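Local coordinates for glycoside hydrolase family 43 (Halothermothrix orenii, PDB 4QQS), which has alpha-L-arabinofuranosidase activity and, as a family-43 glycoside hydrolase, probably helps to break down plant polysaccharides such as xylan, at residues N112-L117 / D166-K171; F118-S123 / I139-D144; Y159-S164 / G172-A177; Y206-S211 / G232-Y237. All coordinates share one frame; numbering follows the deposited sequence.

Interaction 1: residues N112-L117 / D166-K171; sequences NIKAPL and DLLELK
N112 closes strand 111-112, and its OD1 is hydrogen-bonded to Y87 OH. The chain turns a corner at I113, which with K114 faces L100 in a classic beta bulge. From there the K114 side chain runs straight toward the other loop: CG is anti to the backbone N (chi1 -163°), and the extended chain brings NZ to within 2.9 Å of L168 O, donating a hydrogen bond in the carbonyl plane. An alanine here would lose the ammonium and its bond to L168 O, and would probably loosen the tie between the two loops. In the five-bladed beta-propeller this tie spans two adjacent blades, joining the exit of blade 72-112 to the loop between strands 153-162 and 175-178. Past the cis peptide bond before P116, L117 is buried. Its CD1 lies 3.5 Å from L167 O, an oxygen buried here without a polar partner in the model, while the L117 and L170 side chains cross obliquely, L117 CD2 lying 4.2 Å from L170 CD1. A water donates to L117 O and L168 O, 2.7 Å from each, so L168 O accepts two bonds. Within the second loop, L168 N donates to D166 OD1 in an Asx turn.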
loop_
_atom_site.group_PDB
_atom_site.type_symbol
_atom_site.label_atom_id
_atom_site.label_comp_id
_atom_site.label_asym_id
_atom_site.label_seq_id
_atom_site.Cartn_x
_atom_site.Cartn_y
_atom_site.Cartn_z
ATOM N N ASN A 112 -17.610 -0.230 9.529
ATOM C CA ASN A 112 -16.604 -0.028 10.560
ATOM C C ASN A 112 -16.832 -0.956 11.732
ATOM O O ASN A 112 -17.958 -1.128 12.205
ATOM C CB ASN A 112 -16.635 1.413 11.054
ATOM C CG ASN A 112 -16.143 2.388 10.016
ATOM O OD1 ASN A 112 -15.314 2.043 9.170
ATOM N ND2 ASN A 112 -16.642 3.618 10.071
ATOM N N ILE A 113 -15.743 -1.550 12.202
ATOM C CA ILE A 113 -15.766 -2.324 13.427
ATOM C C ILE A 113 -14.950 -1.686 14.554
ATOM O O ILE A 113 -15.332 -1.827 15.708
ATOM C CB ILE A 113 -15.460 -3.822 13.209
ATOM C CG1 ILE A 113 -14.042 -4.043 12.701
ATOM C CG2 ILE A 113 -16.533 -4.432 12.275
ATOM C CD1 ILE A 113 -13.695 -5.511 12.501
ATOM N N LYS A 114 -13.885 -0.954 14.236
ATOM C CA LYS A 114 -13.195 -0.132 15.229
ATOM C C LYS A 114 -12.597 1.062 14.491
ATOM O O LYS A 114 -11.599 0.948 13.792
ATOM C CB LYS A 114 -12.148 -0.929 16.012
ATOM C CG LYS A 114 -11.715 -0.247 17.295
ATOM C CD LYS A 114 -10.876 -1.147 18.169
ATOM C CE LYS A 114 -10.344 -0.435 19.397
ATOM N NZ LYS A 114 -9.730 -1.425 20.313
ATOM N N ALA A 115 -13.256 2.201 14.651
ATOM C CA ALA A 115 -12.909 3.415 13.938
ATOM C C ALA A 115 -12.927 4.574 14.928
ATOM O O ALA A 115 -13.994 5.009 15.327
ATOM C CB ALA A 115 -13.894 3.655 12.802
ATOM N N PRO A 116 -11.749 5.067 15.347
ATOM C CA PRO A 116 -10.405 4.640 14.940
ATOM C C PRO A 116 -9.986 3.323 15.592
ATOM O O PRO A 116 -10.479 2.939 16.669
ATOM C CB PRO A 116 -9.520 5.774 15.441
ATOM C CG PRO A 116 -10.212 6.266 16.659
ATOM C CD PRO A 116 -11.693 6.141 16.355
ATOM N N LEU A 117 -9.042 2.648 14.954
ATOM C CA LEU A 117 -8.510 1.397 15.474
ATOM C C LEU A 117 -7.652 1.659 16.719
ATOM O O LEU A 117 -7.690 0.882 17.682
ATOM C CB LEU A 117 -7.691 0.713 14.383
ATOM C CG LEU A 117 -6.993 -0.585 14.778
ATOM C CD1 LEU A 117 -7.980 -1.656 15.242
ATOM C CD2 LEU A 117 -6.173 -1.094 13.608
ATOM N N ASP A 166 -8.031 -11.040 17.180
ATOM C CA ASP A 166 -9.238 -10.400 16.659
ATOM C C ASP A 166 -8.984 -9.086 15.911
ATOM O O ASP A 166 -9.927 -8.449 15.443
ATOM C CB ASP A 166 -10.301 -10.219 17.757
ATOM C CG ASP A 166 -9.847 -9.349 18.931
ATOM O OD1 ASP A 166 -8.823 -8.649 18.825
ATOM O OD2 ASP A 166 -10.567 -9.357 19.963
ATOM N N LEU A 167 -7.708 -8.730 15.770
ATOM C CA LEU A 167 -7.272 -7.511 15.095
ATOM C C LEU A 167 -7.666 -6.202 15.787
ATOM O O LEU A 167 -7.500 -5.140 15.203
ATOM C CB LEU A 167 -7.735 -7.479 13.633
ATOM C CG LEU A 167 -7.488 -8.726 12.788
ATOM C CD1 LEU A 167 -7.958 -8.504 11.361
ATOM C CD2 LEU A 167 -6.027 -9.178 12.819
ATOM N N LEU A 168 -8.167 -6.274 17.025
ATOM C CA LEU A 168 -8.646 -5.074 17.722
ATOM C C LEU A 168 -7.624 -4.396 18.639
ATOM O O LEU A 168 -7.851 -3.256 19.063
ATOM C CB LEU A 168 -9.905 -5.394 18.526
ATOM C CG LEU A 168 -11.053 -6.015 17.738
ATOM C CD1 LEU A 168 -12.206 -6.337 18.676
ATOM C CD2 LEU A 168 -11.524 -5.124 16.601
ATOM N N GLU A 169 -6.521 -5.082 18.954
ATOM C CA GLU A 169 -5.500 -4.534 19.835
ATOM C C GLU A 169 -4.161 -4.635 19.157
ATOM O O GLU A 169 -3.876 -5.640 18.492
ATOM C CB GLU A 169 -5.434 -5.313 21.151
ATOM C CG GLU A 169 -4.440 -4.717 22.178
ATOM C CD GLU A 169 -3.808 -5.728 23.135
ATOM O OE1 GLU A 169 -4.071 -6.948 23.039
ATOM O OE2 GLU A 169 -3.028 -5.289 24.010
ATOM N N LEU A 170 -3.345 -3.609 19.353
ATOM C CA LEU A 170 -1.962 -3.631 18.924
ATOM C C LEU A 170 -1.136 -3.961 20.170
ATOM O O LEU A 170 -1.172 -3.226 21.169
ATOM C CB LEU A 170 -1.570 -2.287 18.331
ATOM C CG LEU A 170 -2.049 -2.010 16.901
ATOM C CD1 LEU A 170 -3.556 -1.883 16.768
ATOM C CD2 LEU A 170 -1.400 -0.771 16.368
ATOM N N LYS A 171 -0.433 -5.091 20.139
ATOM C CA LYS A 171 0.245 -5.603 21.332
ATOM C C LYS A 171 1.507 -4.828 21.642
ATOM O O LYS A 171 2.259 -4.459 20.741
ATOM C CB LYS A 171 0.603 -7.084 21.138
ATOM C CG LYS A 171 -0.587 -8.032 21.056
ATOM C CD LYS A 171 -0.137 -9.472 20.770
ATOM C CE LYS A 171 -0.736 -10.478 21.715
ATOM N NZ LYS A 171 -0.103 -11.814 21.575
HETATM O O HOH W 1 -6.666 -0.849 19.416
#

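Interaction 2: residues F118-S123 / I139-D144; sequences FDRGLS and IYYVKD
Y141 leaves its strand in the crowded rotamer, CG lying between the backbone N and the carbonyl carbon (chi1 58°), so that CB carries the ring toward the loop 118-123. Along the ring, CD1 and then CE1 come under F118 CZ, the latter 3.9 Å away. F118 presents its edge to the Y141 face in an edge-to-face pair, centroids 5.2 Å apart and planes at 57°. At the tip, Y141 OH accepts a nearly straight hydrogen bond (172°) from R120 NH1, 2.9 Å away and in the guanidinium plane. Q161 OE1 is bonded to both Y141 OH and R120 NH2, which closes the polar cluster. A leucine in place of Y141 would remove the hydroxyl and the aromatic face, and would probably leave R120 less firmly placed and F118 less well packed. Further along, D144 N donates to S123 O at 2.9 Å, and a water that donates to S123 O and D144 O bridges the same pair. L122 CD1 meets K143 CE at 3.8 Å. Strand 137-143 runs between strands 124-131 and 153-162 of its propeller blade; V142, pointing away from the loop, packs on D126 and on E195, the predicted proton donor.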
loop_
_atom_site.group_PDB
_atom_site.type_symbol
_atom_site.label_atom_id
_atom_site.label_comp_id
_atom_site.label_asym_id
_atom_site.label_seq_id
_atom_site.Cartn_x
_atom_site.Cartn_y
_atom_site.Cartn_z
ATOM N N PHE A 118 -6.878 2.739 16.683
ATOM C CA PHE A 118 -6.116 3.207 17.832
ATOM C C PHE A 118 -5.981 4.715 17.707
ATOM O O PHE A 118 -6.201 5.274 16.627
ATOM C CB PHE A 118 -4.743 2.515 17.957
ATOM C CG PHE A 118 -3.779 2.788 16.819
ATOM C CD1 PHE A 118 -3.810 2.008 15.672
ATOM C CD2 PHE A 118 -2.808 3.789 16.907
ATOM C CE1 PHE A 118 -2.906 2.227 14.630
ATOM C CE2 PHE A 118 -1.902 4.000 15.878
ATOM C CZ PHE A 118 -1.965 3.219 14.738
ATOM N N ASP A 119 -5.642 5.377 18.809
ATOM C CA ASP A 119 -5.615 6.832 18.832
ATOM C C ASP A 119 -4.583 7.277 19.845
ATOM O O ASP A 119 -4.709 6.971 21.031
ATOM C CB ASP A 119 -7.011 7.355 19.194
ATOM C CG ASP A 119 -7.162 8.848 19.012
ATOM O OD1 ASP A 119 -6.158 9.546 18.736
ATOM O OD2 ASP A 119 -8.319 9.319 19.132
ATOM N N ARG A 120 -3.555 7.977 19.370
ATOM C CA ARG A 120 -2.458 8.444 20.215
ATOM C C ARG A 120 -2.245 9.951 20.065
ATOM O O ARG A 120 -1.161 10.463 20.362
ATOM C CB ARG A 120 -1.176 7.674 19.890
ATOM C CG ARG A 120 -1.322 6.191 20.072
ATOM C CD ARG A 120 -0.172 5.423 19.461
ATOM N NE ARG A 120 -0.459 3.997 19.506
ATOM C CZ ARG A 120 0.173 3.091 18.765
ATOM N NH1 ARG A 120 1.165 3.449 17.959
ATOM N NH2 ARG A 120 -0.190 1.821 18.827
ATOM N N GLY A 121 -3.267 10.666 19.598
ATOM C CA GLY A 121 -3.166 12.106 19.474
ATOM C C GLY A 121 -2.213 12.574 18.392
ATOM O O GLY A 121 -1.735 13.700 18.430
ATOM N N LEU A 122 -1.942 11.705 17.425
ATOM C CA LEU A 122 -1.042 12.009 16.314
ATOM C C LEU A 122 -1.632 11.432 15.030
ATOM O O LEU A 122 -2.719 10.853 15.041
ATOM C CB LEU A 122 0.358 11.445 16.591
ATOM C CG LEU A 122 1.107 12.092 17.754
ATOM C CD1 LEU A 122 2.354 11.298 18.083
ATOM C CD2 LEU A 122 1.450 13.535 17.414
ATOM N N SER A 123 -0.926 11.614 13.920
ATOM C CA SER A 123 -1.404 11.159 12.626
ATOM C C SER A 123 -0.738 9.863 12.182
ATOM O O SER A 123 0.495 9.742 12.175
ATOM C CB SER A 123 -1.199 12.245 11.575
ATOM O OG SER A 123 -2.172 13.278 11.728
ATOM N N ILE A 139 0.624 -5.577 12.151
ATOM C CA ILE A 139 0.264 -4.359 11.452
ATOM C C ILE A 139 1.491 -3.476 11.297
ATOM O O ILE A 139 2.200 -3.198 12.261
ATOM C CB ILE A 139 -0.916 -3.619 12.141
ATOM C CG1 ILE A 139 -1.397 -2.458 11.261
ATOM C CG2 ILE A 139 -0.558 -3.150 13.544
ATOM C CD1 ILE A 139 -2.694 -1.819 11.747
ATOM N N TYR A 140 1.733 -3.068 10.056
ATOM C CA TYR A 140 2.770 -2.107 9.700
ATOM C C TYR A 140 2.038 -0.817 9.383
ATOM O O TYR A 140 1.028 -0.843 8.710
ATOM C CB TYR A 140 3.549 -2.611 8.463
ATOM C CG TYR A 140 4.296 -3.881 8.742
ATOM C CD1 TYR A 140 3.673 -5.116 8.661
ATOM C CD2 TYR A 140 5.618 -3.852 9.128
ATOM C CE1 TYR A 140 4.348 -6.282 8.987
ATOM C CE2 TYR A 140 6.311 -5.013 9.439
ATOM C CZ TYR A 140 5.668 -6.232 9.375
ATOM O OH TYR A 140 6.284 -7.404 9.705
ATOM N N TYR A 141 2.527 0.307 9.890
ATOM C CA TYR A 141 1.823 1.561 9.687
ATOM C C TYR A 141 2.795 2.721 9.768
ATOM O O TYR A 141 3.917 2.578 10.236
ATOM C CB TYR A 141 0.691 1.719 10.707
ATOM C CG TYR A 141 1.143 1.660 12.150
ATOM C CD1 TYR A 141 1.498 2.802 12.835
ATOM C CD2 TYR A 141 1.230 0.453 12.829
ATOM C CE1 TYR A 141 1.907 2.750 14.157
ATOM C CE2 TYR A 141 1.649 0.392 14.152
ATOM C CZ TYR A 141 1.977 1.545 14.813
ATOM O OH TYR A 141 2.404 1.534 16.130
ATOM N N VAL A 142 2.341 3.877 9.310
ATOM C CA VAL A 142 3.175 5.060 9.225
ATOM C C VAL A 142 2.779 6.075 10.291
ATOM O O VAL A 142 1.610 6.441 10.416
ATOM C CB VAL A 142 3.055 5.710 7.839
ATOM C CG1 VAL A 142 3.786 7.035 7.781
ATOM C CG2 VAL A 142 3.604 4.753 6.774
ATOM N N LYS A 143 3.778 6.520 11.051
ATOM C CA LYS A 143 3.673 7.696 11.914
ATOM C C LYS A 143 4.025 8.878 11.022
ATOM O O LYS A 143 5.166 9.060 10.643
ATOM C CB LYS A 143 4.628 7.549 13.101
ATOM C CG LYS A 143 4.463 8.585 14.199
ATOM C CD LYS A 143 5.439 8.328 15.363
ATOM C CE LYS A 143 5.097 9.169 16.574
ATOM N NZ LYS A 143 6.106 9.121 17.639
ATOM N N ASP A 144 2.979 9.600 10.608
ATOM C CA ASP A 144 3.065 10.512 9.480
ATOM C C ASP A 144 3.826 11.801 9.777
ATOM O O ASP A 144 3.678 12.411 10.840
ATOM C CB ASP A 144 1.651 10.845 9.009
ATOM C CG ASP A 144 1.632 11.667 7.735
ATOM O OD1 ASP A 144 1.940 11.110 6.663
ATOM O OD2 ASP A 144 1.292 12.868 7.826
HETATM O O HOH W 2 2.099 11.748 13.149
#

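Interaction 3: residues Y159-S164 / G172-A177; sequences YVQEMS and GDPVLA
Strands 159-162 and 175-177 run antiparallel, their directions 130° apart, and pair where strand 175-178 adds itself to the flank of 153-162 as the last strand of a blade of the five-bladed beta-propeller. V160 and V175 form the hydrogen-bonded pair: V160 N reaches V175 O at 2.9 Å, and V175 N returns to V160 O at 3.1 Å, both donors in the plane of the carbonyl they meet. The next pair, Y159 with L176, is non-hydrogen-bonded and drawn close, CA to CA 4.4 Å. There Y159 CA makes a CA-H...O contact with V175 O, while the two side chains diverge.

V160 and V175 lie side by side on one face of the sheet and point the same way. V160 CG1, in the crowded position between backbone N and carbonyl carbon, rests against V175 CB and reaches on to A177 CB. On the other face the Y159 ring spreads along the second segment. P174 CB touches Y159 CD2 at 3.7 Å, and L176 CD1 sits over the ring face as a CH-pi contact, 4.1 Å from the centroid and 17° off the normal. The Y159 hydroxyl itself is bonded to Q157 OE1. Beside P174 the extended Q161 side chain lies alongside the pyrrolidine ring, with Q161 OE1 3.7 Å from P174 CG. Besides its OE1 partner Y141, the amide is hydrogen-bonded through Q161 NE2 to K171 O, whereas G172 O, 3.0 Å from Q161 NE2, lies at too poor an angle to bond.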
loop_
_atom_site.group_PDB
_atom_site.type_symbol
_atom_site.label_atom_id
_atom_site.label_comp_id
_atom_site.label_asym_id
_atom_site.label_seq_id
_atom_site.Cartn_x
_atom_site.Cartn_y
_atom_site.Cartn_z
ATOM N N TYR A 159 6.310 1.836 11.580
ATOM C CA TYR A 159 6.300 1.038 12.789
ATOM C C TYR A 159 5.587 -0.279 12.524
ATOM O O TYR A 159 4.811 -0.411 11.583
ATOM C CB TYR A 159 5.587 1.797 13.924
ATOM C CG TYR A 159 6.399 2.932 14.480
ATOM C CD1 TYR A 159 6.425 4.170 13.845
ATOM C CD2 TYR A 159 7.163 2.770 15.625
ATOM C CE1 TYR A 159 7.184 5.212 14.317
ATOM C CE2 TYR A 159 7.934 3.818 16.115
ATOM C CZ TYR A 159 7.938 5.030 15.455
ATOM O OH TYR A 159 8.706 6.059 15.946
ATOM N N VAL A 160 5.842 -1.243 13.400
ATOM C CA VAL A 160 5.151 -2.519 13.378
ATOM C C VAL A 160 4.751 -2.914 14.787
ATOM O O VAL A 160 5.480 -2.677 15.753
ATOM C CB VAL A 160 6.013 -3.635 12.721
ATOM C CG1 VAL A 160 7.362 -3.802 13.412
ATOM C CG2 VAL A 160 5.261 -4.962 12.669
ATOM N N GLN A 161 3.572 -3.518 14.896
ATOM C CA GLN A 161 3.173 -4.233 16.101
ATOM C C GLN A 161 2.466 -5.519 15.731
ATOM O O GLN A 161 1.729 -5.596 14.753
ATOM C CB GLN A 161 2.240 -3.381 16.974
ATOM C CG GLN A 161 2.973 -2.246 17.660
ATOM C CD GLN A 161 2.072 -1.311 18.416
ATOM O OE1 GLN A 161 1.626 -0.288 17.881
ATOM N NE2 GLN A 161 1.797 -1.642 19.671
ATOM N N GLU A 162 2.676 -6.539 16.546
ATOM C CA GLU A 162 1.833 -7.722 16.502
ATOM C C GLU A 162 0.432 -7.319 16.933
ATOM O O GLU A 162 0.277 -6.450 17.798
ATOM C CB GLU A 162 2.425 -8.753 17.453
ATOM C CG GLU A 162 1.765 -10.102 17.433
ATOM C CD GLU A 162 2.459 -11.087 18.357
ATOM O OE1 GLU A 162 3.647 -10.859 18.715
ATOM O OE2 GLU A 162 1.817 -12.083 18.728
ATOM N N MET A 163 -0.580 -7.935 16.331
ATOM C CA MET A 163 -1.958 -7.680 16.734
ATOM C C MET A 163 -2.515 -8.836 17.521
ATOM O O MET A 163 -2.034 -9.961 17.436
ATOM C CB MET A 163 -2.874 -7.454 15.535
ATOM C CG MET A 163 -2.320 -6.478 14.495
ATOM S SD MET A 163 -3.479 -6.123 13.183
ATOM C CE MET A 163 -4.469 -4.858 13.952
ATOM N N SER A 164 -3.571 -8.551 18.271
ATOM C CA SER A 164 -4.371 -9.601 18.851
ATOM C C SER A 164 -5.004 -10.403 17.719
ATOM O O SER A 164 -5.121 -9.933 16.570
ATOM C CB SER A 164 -5.453 -9.008 19.744
ATOM O OG SER A 164 -6.230 -8.070 19.019
ATOM N N GLY A 172 1.758 -4.636 22.930
ATOM C CA GLY A 172 3.019 -4.100 23.383
ATOM C C GLY A 172 3.308 -2.702 22.892
ATOM O O GLY A 172 2.396 -1.938 22.584
ATOM N N ASP A 173 4.592 -2.376 22.835
ATOM C CA ASP A 173 5.034 -1.065 22.395
ATOM C C ASP A 173 5.220 -1.065 20.885
ATOM O O ASP A 173 5.568 -2.079 20.291
ATOM C CB ASP A 173 6.380 -0.726 23.039
ATOM C CG ASP A 173 6.307 -0.588 24.545
ATOM O OD1 ASP A 173 5.255 -0.176 25.074
ATOM O OD2 ASP A 173 7.333 -0.859 25.200
ATOM N N PRO A 174 5.030 0.090 20.247
ATOM C CA PRO A 174 5.364 0.180 18.823
ATOM C C PRO A 174 6.844 -0.083 18.602
ATOM O O PRO A 174 7.678 0.388 19.367
ATOM C CB PRO A 174 5.008 1.624 18.467
ATOM C CG PRO A 174 4.005 2.031 19.504
ATOM C CD PRO A 174 4.459 1.347 20.754
ATOM N N VAL A 175 7.158 -0.843 17.555
ATOM C CA VAL A 175 8.532 -1.116 17.200
ATOM C C VAL A 175 8.848 -0.346 15.914
ATOM O O VAL A 175 8.184 -0.542 14.901
ATOM C CB VAL A 175 8.762 -2.629 16.980
ATOM C CG1 VAL A 175 10.215 -2.901 16.622
ATOM C CG2 VAL A 175 8.372 -3.413 18.210
ATOM N N LEU A 176 9.836 0.545 15.947
ATOM C CA LEU A 176 10.267 1.211 14.728
ATOM C C LEU A 176 10.835 0.171 13.772
ATOM O O LEU A 176 11.719 -0.594 14.151
ATOM C CB LEU A 176 11.318 2.280 15.050
ATOM C CG LEU A 176 11.879 3.019 13.845
ATOM C CD1 LEU A 176 10.802 3.793 13.084
ATOM C CD2 LEU A 176 13.002 3.947 14.295
ATOM N N ALA A 177 10.310 0.137 12.555
ATOM C CA ALA A 177 10.807 -0.771 11.527
ATOM C C ALA A 177 11.857 -0.067 10.683
ATOM O O ALA A 177 13.032 -0.431 10.732
ATOM C CB ALA A 177 9.672 -1.306 10.679
#

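Interaction 4: residues Y206-S211 / G232-Y237; sequences YYMMYS and GPWIKY
Aromatic contacts with W234 dominate. M208 crosses the indole at about a right angle: CG is anti to the backbone N (chi1 -179°), and the bend at chi3 (-62°) swings CE over the ring face, 3.9 Å from the centroid of the five-membered ring in a CH-pi contact. The sulfur makes a looser, oblique Met-aromatic contact, M208 SD lying 5.1 Å from the centroid of the six-membered ring.

Apolar and backbone packing meets the far end of the indole. M208 CB approaches W234 CZ3 to 3.5 Å, Y206 CB lies 3.6 Å from W234 CH2, and the backbone atoms Y206 O and M208 N both come close to W234 CZ3. No hydrogen bond joins the segments, as fits their places in a blade of the five-bladed beta-propeller: strand 221-227 runs between strands 205-212 and 235-236, and W234 reaches past it, touching A225 and A227, to the strand beyond. G232 allows this approach, since a CB there would clash with W234 CD1; W234 NE1 is bonded to P230 O.

Around the polar groups, the lysine's methylenes cross the phenol tip of Y210 at about a right angle, K236 CD lying 3.3 Å from Y210 OH. The two polar ends meet through E185, whose OE2 is hydrogen-bonded to Y210 OH and whose OE1 forms a salt bridge with K236 NZ. That ammonium is also bonded to Q179 O, S181 OG and N194 OD1, partners that would probably favour the charged form and help to hold the chain extended.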
loop_
_atom_site.group_PDB
_atom_site.type_symbol
_atom_site.label_atom_id
_atom_site.label_comp_id
_atom_site.label_asym_id
_atom_site.label_seq_id
_atom_site.Cartn_x
_atom_site.Cartn_y
_atom_site.Cartn_z
ATOM N N TYR A 206 11.509 -12.197 5.456
ATOM C CA TYR A 206 10.424 -11.244 5.282
ATOM C C TYR A 206 10.950 -10.034 4.523
ATOM O O TYR A 206 12.029 -9.531 4.810
ATOM C CB TYR A 206 9.866 -10.824 6.641
ATOM C CG TYR A 206 9.374 -11.993 7.460
ATOM C CD1 TYR A 206 10.248 -12.716 8.258
ATOM C CD2 TYR A 206 8.049 -12.385 7.442
ATOM C CE1 TYR A 206 9.821 -13.790 9.009
ATOM C CE2 TYR A 206 7.607 -13.466 8.196
ATOM C CZ TYR A 206 8.501 -14.161 8.989
ATOM O OH TYR A 206 8.096 -15.223 9.766
ATOM N N TYR A 207 10.172 -9.585 3.539
ATOM C CA TYR A 207 10.566 -8.496 2.653
ATOM C C TYR A 207 9.502 -7.416 2.713
ATOM O O TYR A 207 8.347 -7.663 2.389
ATOM C CB TYR A 207 10.696 -9.011 1.212
ATOM C CG TYR A 207 11.815 -10.002 1.071
ATOM C CD1 TYR A 207 11.659 -11.338 1.447
ATOM C CD2 TYR A 207 13.053 -9.597 0.624
ATOM C CE1 TYR A 207 12.706 -12.230 1.370
ATOM C CE2 TYR A 207 14.111 -10.499 0.525
ATOM C CZ TYR A 207 13.924 -11.808 0.897
ATOM O OH TYR A 207 14.958 -12.709 0.830
ATOM N N MET A 208 9.894 -6.220 3.135
ATOM C CA MET A 208 8.988 -5.084 3.226
ATOM C C MET A 208 9.314 -4.135 2.090
ATOM O O MET A 208 10.376 -3.511 2.075
ATOM C CB MET A 208 9.184 -4.325 4.541
ATOM C CG MET A 208 8.213 -3.139 4.675
ATOM S SD MET A 208 8.670 -1.953 5.919
ATOM C CE MET A 208 8.586 -3.029 7.341
ATOM N N MET A 209 8.410 -4.048 1.133
ATOM C CA MET A 209 8.467 -3.020 0.115
ATOM C C MET A 209 7.905 -1.727 0.714
ATOM O O MET A 209 7.004 -1.768 1.556
ATOM C CB MET A 209 7.663 -3.473 -1.102
ATOM C CG MET A 209 8.234 -4.726 -1.708
ATOM S SD MET A 209 7.240 -5.472 -2.992
ATOM C CE MET A 209 7.723 -4.383 -4.337
ATOM N N TYR A 210 8.421 -0.587 0.266
ATOM C CA TYR A 210 7.979 0.695 0.805
ATOM C C TYR A 210 8.359 1.764 -0.209
ATOM O O TYR A 210 9.162 1.527 -1.115
ATOM C CB TYR A 210 8.611 0.984 2.185
ATOM C CG TYR A 210 10.096 1.208 2.097
ATOM C CD1 TYR A 210 10.996 0.156 2.119
ATOM C CD2 TYR A 210 10.612 2.489 1.941
ATOM C CE1 TYR A 210 12.351 0.375 1.985
ATOM C CE2 TYR A 210 11.966 2.707 1.801
ATOM C CZ TYR A 210 12.836 1.650 1.832
ATOM O OH TYR A 210 14.202 1.820 1.720
ATOM N N SER A 211 7.794 2.952 -0.023
ATOM C CA SER A 211 8.063 4.085 -0.893
ATOM C C SER A 211 8.751 5.213 -0.143
ATOM O O SER A 211 8.546 5.397 1.069
ATOM C CB SER A 211 6.754 4.600 -1.486
ATOM O OG SER A 211 6.135 3.593 -2.276
ATOM N N GLY A 232 11.394 -7.337 12.995
ATOM C CA GLY A 232 12.711 -6.836 12.652
ATOM C C GLY A 232 13.810 -7.512 13.456
ATOM O O GLY A 232 13.565 -8.494 14.162
ATOM N N PRO A 233 15.037 -6.979 13.369
ATOM C CA PRO A 233 15.404 -5.748 12.653
ATOM C C PRO A 233 15.228 -5.833 11.138
ATOM O O PRO A 233 15.367 -6.889 10.526
ATOM C CB PRO A 233 16.888 -5.558 13.006
ATOM C CG PRO A 233 17.359 -6.851 13.482
ATOM C CD PRO A 233 16.189 -7.577 14.067
ATOM N N TRP A 234 14.913 -4.685 10.555
ATOM C CA TRP A 234 14.699 -4.527 9.132
ATOM C C TRP A 234 15.891 -3.827 8.504
ATOM O O TRP A 234 16.207 -2.700 8.880
ATOM C CB TRP A 234 13.427 -3.705 8.906
ATOM C CG TRP A 234 12.173 -4.493 9.178
ATOM C CD1 TRP A 234 11.419 -4.536 10.325
ATOM C CD2 TRP A 234 11.548 -5.385 8.257
ATOM N NE1 TRP A 234 10.364 -5.406 10.153
ATOM C CE2 TRP A 234 10.425 -5.943 8.893
ATOM C CE3 TRP A 234 11.859 -5.792 6.961
ATOM C CZ2 TRP A 234 9.593 -6.857 8.248
ATOM C CZ3 TRP A 234 11.042 -6.713 6.330
ATOM C CH2 TRP A 234 9.920 -7.220 6.964
ATOM N N ILE A 235 16.550 -4.507 7.560
ATOM C CA ILE A 235 17.782 -4.024 6.941
ATOM C C ILE A 235 17.502 -3.733 5.469
ATOM O O ILE A 235 17.100 -4.618 4.708
ATOM C CB ILE A 235 18.925 -5.043 7.071
ATOM C CG1 ILE A 235 19.184 -5.417 8.547
ATOM C CG2 ILE A 235 20.176 -4.498 6.404
ATOM C CD1 ILE A 235 19.550 -4.255 9.461
ATOM N N LYS A 236 17.696 -2.485 5.068
ATOM C CA LYS A 236 17.373 -2.073 3.708
ATOM C C LYS A 236 18.324 -2.684 2.688
ATOM O O LYS A 236 19.515 -2.862 2.926
ATOM C CB LYS A 236 17.377 -0.553 3.592
ATOM C CG LYS A 236 16.160 0.051 4.228
ATOM C CD LYS A 236 16.208 1.559 4.350
ATOM C CE LYS A 236 14.917 2.078 4.959
ATOM N NZ LYS A 236 14.922 3.526 5.143
ATOM N N TYR A 237 17.773 -2.987 1.523
ATOM C CA TYR A 237 18.555 -3.446 0.379
ATOM C C TYR A 237 19.505 -2.341 -0.087
ATOM O O TYR A 237 19.093 -1.207 -0.369
ATOM C CB TYR A 237 17.603 -3.859 -0.749
ATOM C CG TYR A 237 18.300 -4.228 -2.035
ATOM C CD1 TYR A 237 19.364 -5.112 -2.045
ATOM C CD2 TYR A 237 17.890 -3.679 -3.242
ATOM C CE1 TYR A 237 20.013 -5.434 -3.222
ATOM C CE2 TYR A 237 18.523 -4.014 -4.438
ATOM C CZ TYR A 237 19.584 -4.893 -4.420
ATOM O OH TYR A 237 20.239 -5.219 -5.582
#

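Overall arrangement
Interactions 1, 2 and 3 form one continuous patch: L170 CD2 packs against F118 CD1 at 3.7 Å, and E169 O lies 2.9 Å from S164 N, probably hydrogen-bonded. In the sheet shared by interactions 2 and 3, I139 N lies 2.8 Å from Q161 O, a probable hydrogen bond. Interaction 4 belongs to the following blade but touches both, through Y140 CD2 at 3.6 Å from M208 CE and A177 CB at 3.7 Å from W234 CD1. Interaction 2 comes nearest the predicted catalytic residues: the V142 side chain is about 4 Å from those of D126 and E195 and about 8 Å from the bound sodium ion; the Y210 side chain of interaction 4 is about 7 Å from that of E195.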